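Titin (Homo sapiens, PDB 3LCY) probably serves as a giant elastic scaffold of the muscle sarcomere and carries a serine/threonine kinase, with tandem immunoglobulin domains in its A-band region. Local coordinates at residues 101-106 / 184-189; 129-134 / 179-184; 175-180 / 188-193. All coordinates share one frame; numbering follows the deposited sequence.

Interaction 1: residues 101-106 / 184-189; sequences PQFHPG and GTVDAI
Phe103 and Pro101 reach across to Val186, Ala188 and Gly184 between the two sheets of the second immunoglobulin domain's beta-sandwich. Residues 101-103 end the long strand 88-103, which runs on from the first domain and pairs here with strand 121-130, Gln102 bonding by backbone to Ile128. Residues 185-189 belong to the other sheet, beside strand 173-180. The two short strand segments run roughly parallel, 23° apart with axes 6.0 Å apart, and no hydrogen bond joins them: side chains do the joining.

Phe103 is the main bridge. Its CB points toward strand 185-189, and the first torsion places CG anti to the carbonyl carbon, beside the backbone N (chi1 -68°). Ring atom CD2 lies 4.0 Å from Val186 CG2. One atom further, CE2 meets the methyl CB of Ala188 at 3.5 Å. At the tip, CZ is 3.7 Å from the same CB and also comes close to the backbone N of Ala188. Val186 adds an off-centre CH-pi contact, its CG1 lying 4.2 Å from the ring centroid and 29° off the normal. Val177, Leu179, Val125 and Leu109 also touch Phe103, so that apolar residues of both sheets gather about a side chain that stays partly exposed.

Val186 CG1, set between its own backbone N and carbonyl carbon, also packs on Pro101, 4.0 Å from CB. Two further atoms of the Pro101 ring lie against the backbone of Gly184: CD is 3.3 Å from Gly184 O, and CG is closer still, 3.0 Å from that same carbonyl oxygen.

Interaction 2: residues 129-134 / 179-184; sequences GRPVPA and LSNVFG
Backbone bonding between Ala134 and Ser180 carries the hydrogen bonding across the contact: the two form an antiparallel hydrogen-bonded pair, with Ala134 N to Ser180 O at 2.7 Å and Ser180 N to Ala134 O at 2.9 Å. It joins strands 134-139 and 173-180.

Side-chain polar groups act within each segment and outward. Asn181 makes an Asx motif, OD1 accepting from Gly184 N at 3.0 Å nearly along the C=O axis, which closes the turn 181-184; its ND2 turns to Ala99 O. Arg130 folds back so that NH1 binds Gly129 O (3.0 Å), with the oxygen near the guanidinium plane, while NE forms a salt bridge with Glu75.

Apolar contacts fill the rest. Pro131, behind a cis peptide bond, crosses Phe183 at about a right angle, CD 3.6 Å from ring atom CE2. The edge of that ring faces Arg130 O, and Val182 CG2 lies over the centre of one face. Pro133 CG packs on Leu179 CB at 4.3 Å.

Two connecting loops gathered at one pole of an immunoglobulin sandwich give this arrangement, and Arg130 and Gly129, through Glu75 and Gln72, tie that pole to the preceding domain.

Interaction 3: residues 175-180 / 188-193; sequences YKVQLS and AILDVE
Four backbone hydrogen bonds zip Tyr175 and Val177 to Leu190 and Ala188. In the Tyr175-Leu190 pair, Leu190 N donates to Tyr175 O at 2.7 Å with an N-H...O angle of 162°, and Tyr175 N returns the bond to Leu190 O at 2.8 Å. The Val177-Ala188 pair repeats the pattern, Val177 N to Ala188 O and Ala188 N to Val177 O each measuring 3.1 Å. Lys176 and Ile189 lie between as the non-hydrogen-bonded pair, where the CA of Ile189 makes a C-H...O contact with Tyr175 O at 3.1 Å. This is the antiparallel hairpin of strands 173-180 and 185-195, the last two strands of the immunoglobulin domain.

Tyr175, Val177, Ala188 and Leu190 face the sandwich interior. Val177 CG1, set between the backbone N and the carbonyl carbon (chi1 51°), meets Leu190 CD1 at 3.8 Å and lies 4.0 Å from Ala188 CB. Tyr175 crosses Val192 obliquely, ring atom CD1 3.5 Å from CG2, while the ring edge turns to Leu190 O. Its hydroxyl bonds to the carbonyl of His171, four residues earlier, making a tyrosine corner of the kind found in immunoglobulin folds, and its ring stacks on His139. On the other face Lys176 runs away from Ile189 and forms a cation-pi contact with Phe138.

Backbone bonding thus sets the pairing of the strands, while the faces differ: the inner one holds hydrocarbon and a ring with a bonded hydroxyl, the outer one the charged Lys176 amine and also the exposed Ile189.

Interactions 2 and 3 share strand 173-180, and interactions 1 and 3 share strand 185-195. Interaction 3 holds these two strands together within one sheet, interaction 2 ties strand 173-180 and the turn after it to the neighbouring strand 134-139 and the loop before that, and interaction 1 presses strand 88-103, from the other sheet, onto strand 185-195. Their chemistry follows their place: interaction 3, partly buried, is a regular backbone ladder; interaction 2, also partly buried, mixes one bonded pair with polar side chains and proline packing; interaction 1 is a surface contact by apolar side chains without cross-segment hydrogen bonds. Interactions 1 and 2 share Gly184, with centres about 10 Å apart.

Interaction 1: residues 101-106 / 184-189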
loop_
_atom_site.group_PDB
_atom_site.type_symbol
_atom_site.label_atom_id
_atom_site.label_comp_id
_atom_site.label_asym_id
_atom_site.label_seq_id
_atom_site.Cartn_x
_atom_site.Cartn_y
_atom_site.Cartn_z
ATOM N N PRO A 101 5.836 3.893 10.429
ATOM C CA PRO A 101 6.849 4.046 9.383
ATOM C C PRO A 101 8.068 3.174 9.657
ATOM O O PRO A 101 8.576 3.150 10.779
ATOM C CB PRO A 101 7.212 5.527 9.472
ATOM C CG PRO A 101 5.965 6.175 9.969
ATOM C CD PRO A 101 5.352 5.192 10.925
ATOM N N GLN A 102 8.521 2.460 8.633
ATOM C CA GLN A 102 9.617 1.512 8.770
ATOM C C GLN A 102 10.292 1.302 7.424
ATOM O O GLN A 102 9.626 1.031 6.427
ATOM C CB GLN A 102 9.088 0.174 9.285
ATOM C CG GLN A 102 10.059 -0.985 9.128
ATOM C CD GLN A 102 9.381 -2.337 9.268
ATOM O OE1 GLN A 102 8.153 -2.435 9.251
ATOM N NE2 GLN A 102 10.181 -3.389 9.401
ATOM N N PHE A 103 11.614 1.428 7.391
ATOM C CA PHE A 103 12.347 1.169 6.162
ATOM C C PHE A 103 12.242 -0.305 5.792
ATOM O O PHE A 103 12.375 -1.184 6.643
ATOM C CB PHE A 103 13.802 1.622 6.275
ATOM C CG PHE A 103 13.961 3.113 6.359
ATOM C CD1 PHE A 103 13.676 3.914 5.264
ATOM C CD2 PHE A 103 14.394 3.715 7.530
ATOM C CE1 PHE A 103 13.816 5.287 5.334
ATOM C CE2 PHE A 103 14.539 5.087 7.605
ATOM C CZ PHE A 103 14.250 5.873 6.506
ATOM N N HIS A 104 11.993 -0.559 4.513
ATOM C CA HIS A 104 11.652 -1.895 4.044
ATOM C C HIS A 104 12.764 -2.920 4.252
ATOM O O HIS A 104 13.836 -2.812 3.655
ATOM C CB HIS A 104 11.261 -1.852 2.563
ATOM C CG HIS A 104 10.360 -2.974 2.143
ATOM N ND1 HIS A 104 10.717 -4.299 2.259
ATOM C CD2 HIS A 104 9.117 -2.965 1.605
ATOM C CE1 HIS A 104 9.733 -5.060 1.816
ATOM N NE2 HIS A 104 8.750 -4.276 1.412
ATOM N N PRO A 105 12.502 -3.927 5.102
ATOM C CA PRO A 105 13.379 -5.100 5.179
ATOM C C PRO A 105 13.151 -5.975 3.951
ATOM O O PRO A 105 12.010 -6.329 3.650
ATOM C CB PRO A 105 12.898 -5.816 6.442
ATOM C CG PRO A 105 11.468 -5.422 6.575
ATOM C CD PRO A 105 11.365 -4.019 6.035
ATOM N N GLY A 106 14.226 -6.307 3.247
ATOM C CA GLY A 106 14.115 -6.972 1.962
ATOM C C GLY A 106 14.765 -6.102 0.907
ATOM O O GLY A 106 15.080 -6.550 -0.196
ATOM N N GLY A 184 4.163 6.975 14.097
ATOM C CA GLY A 184 5.537 7.238 14.480
ATOM C C GLY A 184 6.424 7.799 13.386
ATOM O O GLY A 184 5.955 8.124 12.306
ATOM N N THR A 185 7.716 7.913 13.674
ATOM C CA THR A 185 8.677 8.406 12.698
ATOM C C THR A 185 9.906 7.507 12.653
ATOM O O THR A 185 10.185 6.775 13.602
ATOM C CB THR A 185 9.127 9.840 13.027
ATOM O OG1 THR A 185 10.056 10.297 12.037
ATOM C CG2 THR A 185 9.791 9.888 14.393
ATOM N N VAL A 186 10.630 7.566 11.541
ATOM C CA VAL A 186 11.877 6.827 11.388
ATOM C C VAL A 186 12.759 7.550 10.378
ATOM O O VAL A 186 12.262 8.282 9.522
ATOM C CB VAL A 186 11.635 5.377 10.919
ATOM C CG1 VAL A 186 11.235 5.354 9.453
ATOM C CG2 VAL A 186 12.881 4.530 11.149
ATOM N N ASP A 187 14.069 7.360 10.489
ATOM C CA ASP A 187 14.996 8.006 9.570
ATOM C C ASP A 187 16.244 7.164 9.340
ATOM O O ASP A 187 16.575 6.285 10.137
ATOM C CB ASP A 187 15.384 9.399 10.077
ATOM C CG ASP A 187 16.291 9.350 11.289
ATOM O OD1 ASP A 187 17.484 9.024 11.126
ATOM O OD2 ASP A 187 15.814 9.649 12.404
ATOM N N ALA A 188 16.929 7.440 8.237
ATOM C CA ALA A 188 18.164 6.747 7.907
ATOM C C ALA A 188 19.158 7.727 7.300
ATOM O O ALA A 188 18.770 8.661 6.599
ATOM C CB ALA A 188 17.891 5.602 6.947
ATOM N N ILE A 189 20.439 7.519 7.578
ATOM C CA ILE A 189 21.477 8.398 7.056
ATOM C C ILE A 189 22.305 7.714 5.974
ATOM O O ILE A 189 22.880 6.647 6.191
ATOM C CB ILE A 189 22.398 8.915 8.176
ATOM C CG1 ILE A 189 21.641 9.906 9.063
ATOM C CG2 ILE A 189 23.637 9.568 7.588
ATOM C CD1 ILE A 189 22.482 10.513 10.165
#

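Interaction 2: residues 129-134 / 179-184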
loop_
_atom_site.group_PDB
_atom_site.type_symbol
_atom_site.label_atom_id
_atom_site.label_comp_id
_atom_site.label_asym_id
_atom_site.label_seq_id
_atom_site.Cartn_x
_atom_site.Cartn_y
_atom_site.Cartn_z
ATOM N N GLY A 129 4.874 1.877 5.542
ATOM C CA GLY A 129 4.176 2.778 6.419
ATOM C C GLY A 129 2.757 3.096 6.025
ATOM O O GLY A 129 2.531 3.576 4.980
ATOM N N ARG A 130 1.789 2.834 6.890
ATOM C CA ARG A 130 0.400 3.164 6.580
ATOM C C ARG A 130 -0.206 3.907 7.762
ATOM O O ARG A 130 -0.051 3.472 8.887
ATOM C CB ARG A 130 -0.409 1.917 6.234
ATOM C CG ARG A 130 -0.119 1.363 4.855
ATOM C CD ARG A 130 -0.171 2.445 3.791
ATOM N NE ARG A 130 -0.020 1.900 2.447
ATOM C CZ ARG A 130 1.063 2.034 1.696
ATOM N NH1 ARG A 130 2.104 2.704 2.146
ATOM N NH2 ARG A 130 1.100 1.496 0.490
ATOM N N PRO A 131 -0.877 5.030 7.541
ATOM C CA PRO A 131 -1.121 5.640 6.232
ATOM C C PRO A 131 0.154 6.201 5.634
ATOM O O PRO A 131 1.136 6.361 6.346
ATOM C CB PRO A 131 -2.064 6.792 6.570
ATOM C CG PRO A 131 -1.803 7.082 7.992
ATOM C CD PRO A 131 -1.565 5.759 8.613
ATOM N N VAL A 132 0.148 6.498 4.342
ATOM C CA VAL A 132 1.355 6.996 3.719
ATOM C C VAL A 132 1.874 8.160 4.538
ATOM O O VAL A 132 1.167 9.110 4.845
ATOM C CB VAL A 132 1.058 7.445 2.286
ATOM C CG1 VAL A 132 2.308 7.928 1.598
ATOM C CG2 VAL A 132 0.427 6.316 1.522
ATOM N N PRO A 133 3.146 8.048 4.886
ATOM C CA PRO A 133 3.860 9.021 5.709
ATOM C C PRO A 133 4.418 10.235 5.006
ATOM O O PRO A 133 4.651 10.217 3.809
ATOM C CB PRO A 133 5.026 8.199 6.241
ATOM C CG PRO A 133 5.317 7.255 5.152
ATOM C CD PRO A 133 4.017 6.937 4.477
ATOM N N ALA A 134 4.639 11.293 5.773
ATOM C CA ALA A 134 5.217 12.488 5.219
ATOM C C ALA A 134 6.653 12.052 4.996
ATOM O O ALA A 134 7.280 11.495 5.885
ATOM C CB ALA A 134 5.146 13.608 6.210
ATOM N N LEU A 179 10.699 9.468 7.378
ATOM C CA LEU A 179 9.341 9.024 7.134
ATOM C C LEU A 179 8.520 9.207 8.399
ATOM O O LEU A 179 8.923 8.771 9.463
ATOM C CB LEU A 179 9.333 7.556 6.721
ATOM C CG LEU A 179 9.782 7.216 5.302
ATOM C CD1 LEU A 179 10.948 8.068 4.896
ATOM C CD2 LEU A 179 10.156 5.760 5.208
ATOM N N SER A 180 7.366 9.847 8.290
ATOM C CA SER A 180 6.535 10.032 9.472
ATOM C C SER A 180 5.027 9.998 9.277
ATOM O O SER A 180 4.505 10.534 8.314
ATOM C CB SER A 180 6.857 11.381 10.133
ATOM O OG SER A 180 8.220 11.513 10.459
ATOM N N ASN A 181 4.334 9.410 10.240
ATOM C CA ASN A 181 2.880 9.312 10.238
ATOM C C ASN A 181 2.344 9.422 11.667
ATOM O O ASN A 181 3.107 9.647 12.594
ATOM C CB ASN A 181 2.370 8.077 9.490
ATOM C CG ASN A 181 2.594 6.795 10.239
ATOM O OD1 ASN A 181 2.823 6.790 11.435
ATOM N ND2 ASN A 181 2.512 5.689 9.530
ATOM N N VAL A 182 1.040 9.283 11.847
ATOM C CA VAL A 182 0.452 9.398 13.175
ATOM C C VAL A 182 1.047 8.380 14.136
ATOM O O VAL A 182 1.251 8.671 15.304
ATOM C CB VAL A 182 -1.073 9.221 13.134
ATOM C CG1 VAL A 182 -1.724 10.444 12.547
ATOM C CG2 VAL A 182 -1.439 8.003 12.335
ATOM N N PHE A 183 1.305 7.182 13.642
ATOM C CA PHE A 183 1.895 6.108 14.435
ATOM C C PHE A 183 3.336 6.337 14.917
ATOM O O PHE A 183 3.695 5.921 16.008
ATOM C CB PHE A 183 1.700 4.775 13.733
ATOM C CG PHE A 183 0.271 4.497 13.418
ATOM C CD1 PHE A 183 -0.666 4.459 14.431
ATOM C CD2 PHE A 183 -0.149 4.315 12.120
ATOM C CE1 PHE A 183 -1.986 4.221 14.157
ATOM C CE2 PHE A 183 -1.472 4.079 11.843
ATOM C CZ PHE A 183 -2.391 4.034 12.862
ATOM N N GLY A 184 4.163 6.975 14.097
ATOM C CA GLY A 184 5.537 7.238 14.480
ATOM C C GLY A 184 6.424 7.799 13.386
ATOM O O GLY A 184 5.955 8.124 12.306
#

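Interaction 3: residues 175-180 / 188-193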
loop_
_atom_site.group_PDB
_atom_site.type_symbol
_atom_site.label_atom_id
_atom_site.label_comp_id
_atom_site.label_asym_id
_atom_site.label_seq_id
_atom_site.Cartn_x
_atom_site.Cartn_y
_atom_site.Cartn_z
ATOM N N TYR A 175 23.223 12.330 3.933
ATOM C CA TYR A 175 21.831 12.606 3.603
ATOM C C TYR A 175 20.918 11.903 4.597
ATOM O O TYR A 175 21.205 10.786 5.025
ATOM C CB TYR A 175 21.505 12.120 2.190
ATOM C CG TYR A 175 22.065 12.979 1.082
ATOM C CD1 TYR A 175 23.420 12.966 0.784
ATOM C CD2 TYR A 175 21.234 13.793 0.322
ATOM C CE1 TYR A 175 23.935 13.747 -0.235
ATOM C CE2 TYR A 175 21.739 14.578 -0.697
ATOM C CZ TYR A 175 23.090 14.549 -0.972
ATOM O OH TYR A 175 23.598 15.328 -1.986
ATOM N N LYS A 176 19.820 12.553 4.967
ATOM C CA LYS A 176 18.837 11.921 5.840
ATOM C C LYS A 176 17.475 11.816 5.166
ATOM O O LYS A 176 16.921 12.815 4.706
ATOM C CB LYS A 176 18.689 12.674 7.166
ATOM C CG LYS A 176 17.674 12.025 8.105
ATOM C CD LYS A 176 17.048 13.019 9.072
ATOM C CE LYS A 176 18.023 13.453 10.150
ATOM N NZ LYS A 176 17.366 14.347 11.149
ATOM N N VAL A 177 16.943 10.602 5.108
ATOM C CA VAL A 177 15.584 10.389 4.634
ATOM C C VAL A 177 14.676 10.132 5.832
ATOM O O VAL A 177 14.950 9.255 6.654
ATOM C CB VAL A 177 15.501 9.216 3.643
ATOM C CG1 VAL A 177 16.164 7.978 4.226
ATOM C CG2 VAL A 177 14.053 8.938 3.278
ATOM N N GLN A 178 13.610 10.910 5.942
ATOM C CA GLN A 178 12.690 10.788 7.058
ATOM C C GLN A 178 11.269 10.426 6.664
ATOM O O GLN A 178 10.706 11.002 5.747
ATOM C CB GLN A 178 12.685 12.098 7.836
ATOM C CG GLN A 178 12.256 11.973 9.271
ATOM C CD GLN A 178 12.642 13.179 10.078
ATOM O OE1 GLN A 178 12.225 14.293 9.785
ATOM N NE2 GLN A 178 13.451 12.968 11.100
ATOM N N LEU A 179 10.699 9.468 7.378
ATOM C CA LEU A 179 9.341 9.024 7.134
ATOM C C LEU A 179 8.520 9.207 8.399
ATOM O O LEU A 179 8.923 8.771 9.463
ATOM C CB LEU A 179 9.333 7.556 6.721
ATOM C CG LEU A 179 9.782 7.216 5.302
ATOM C CD1 LEU A 179 10.948 8.068 4.896
ATOM C CD2 LEU A 179 10.156 5.760 5.208
ATOM N N SER A 180 7.366 9.847 8.290
ATOM C CA SER A 180 6.535 10.032 9.472
ATOM C C SER A 180 5.027 9.998 9.277
ATOM O O SER A 180 4.505 10.534 8.314
ATOM C CB SER A 180 6.857 11.381 10.133
ATOM O OG SER A 180 8.220 11.513 10.459
ATOM N N ALA A 188 16.929 7.440 8.237
ATOM C CA ALA A 188 18.164 6.747 7.907
ATOM C C ALA A 188 19.158 7.727 7.300
ATOM O O ALA A 188 18.770 8.661 6.599
ATOM C CB ALA A 188 17.891 5.602 6.947
ATOM N N ILE A 189 20.439 7.519 7.578
ATOM C CA ILE A 189 21.477 8.398 7.056
ATOM C C ILE A 189 22.305 7.714 5.974
ATOM O O ILE A 189 22.880 6.647 6.191
ATOM C CB ILE A 189 22.398 8.915 8.176
ATOM C CG1 ILE A 189 21.641 9.906 9.063
ATOM C CG2 ILE A 189 23.637 9.568 7.588
ATOM C CD1 ILE A 189 22.482 10.513 10.165
ATOM N N LEU A 190 22.355 8.340 4.802
ATOM C CA LEU A 190 23.095 7.799 3.669
ATOM C C LEU A 190 24.324 8.651 3.386
ATOM O O LEU A 190 24.214 9.853 3.146
ATOM C CB LEU A 190 22.208 7.742 2.421
ATOM C CG LEU A 190 20.923 6.909 2.455
ATOM C CD1 LEU A 190 19.892 7.503 3.398
ATOM C CD2 LEU A 190 20.344 6.796 1.056
ATOM N N ASP A 191 25.495 8.025 3.418
ATOM C CA ASP A 191 26.738 8.728 3.139
ATOM C C ASP A 191 27.040 8.689 1.645
ATOM O O ASP A 191 27.312 7.627 1.087
ATOM C CB ASP A 191 27.894 8.111 3.926
ATOM C CG ASP A 191 29.080 9.042 4.038
ATOM O OD1 ASP A 191 28.868 10.274 4.055
ATOM O OD2 ASP A 191 30.223 8.545 4.113
ATOM N N VAL A 192 26.987 9.849 1.001
ATOM C CA VAL A 192 27.203 9.931 -0.438
ATOM C C VAL A 192 28.612 10.398 -0.788
ATOM O O VAL A 192 29.103 11.390 -0.248
ATOM C CB VAL A 192 26.182 10.869 -1.111
ATOM C CG1 VAL A 192 26.567 11.123 -2.556
ATOM C CG2 VAL A 192 24.781 10.280 -1.024
ATOM N N GLU A 193 29.259 9.687 -1.700
ATOM C CA GLU A 193 30.605 10.020 -2.130
ATOM C C GLU A 193 30.622 10.178 -3.646
ATOM O O GLU A 193 30.002 9.397 -4.354
ATOM C CB GLU A 193 31.575 8.922 -1.702
ATOM C CG GLU A 193 33.012 9.375 -1.564
ATOM C CD GLU A 193 33.281 10.099 -0.261
ATOM O OE1 GLU A 193 33.843 11.208 -0.301
ATOM O OE2 GLU A 193 32.933 9.560 0.805
#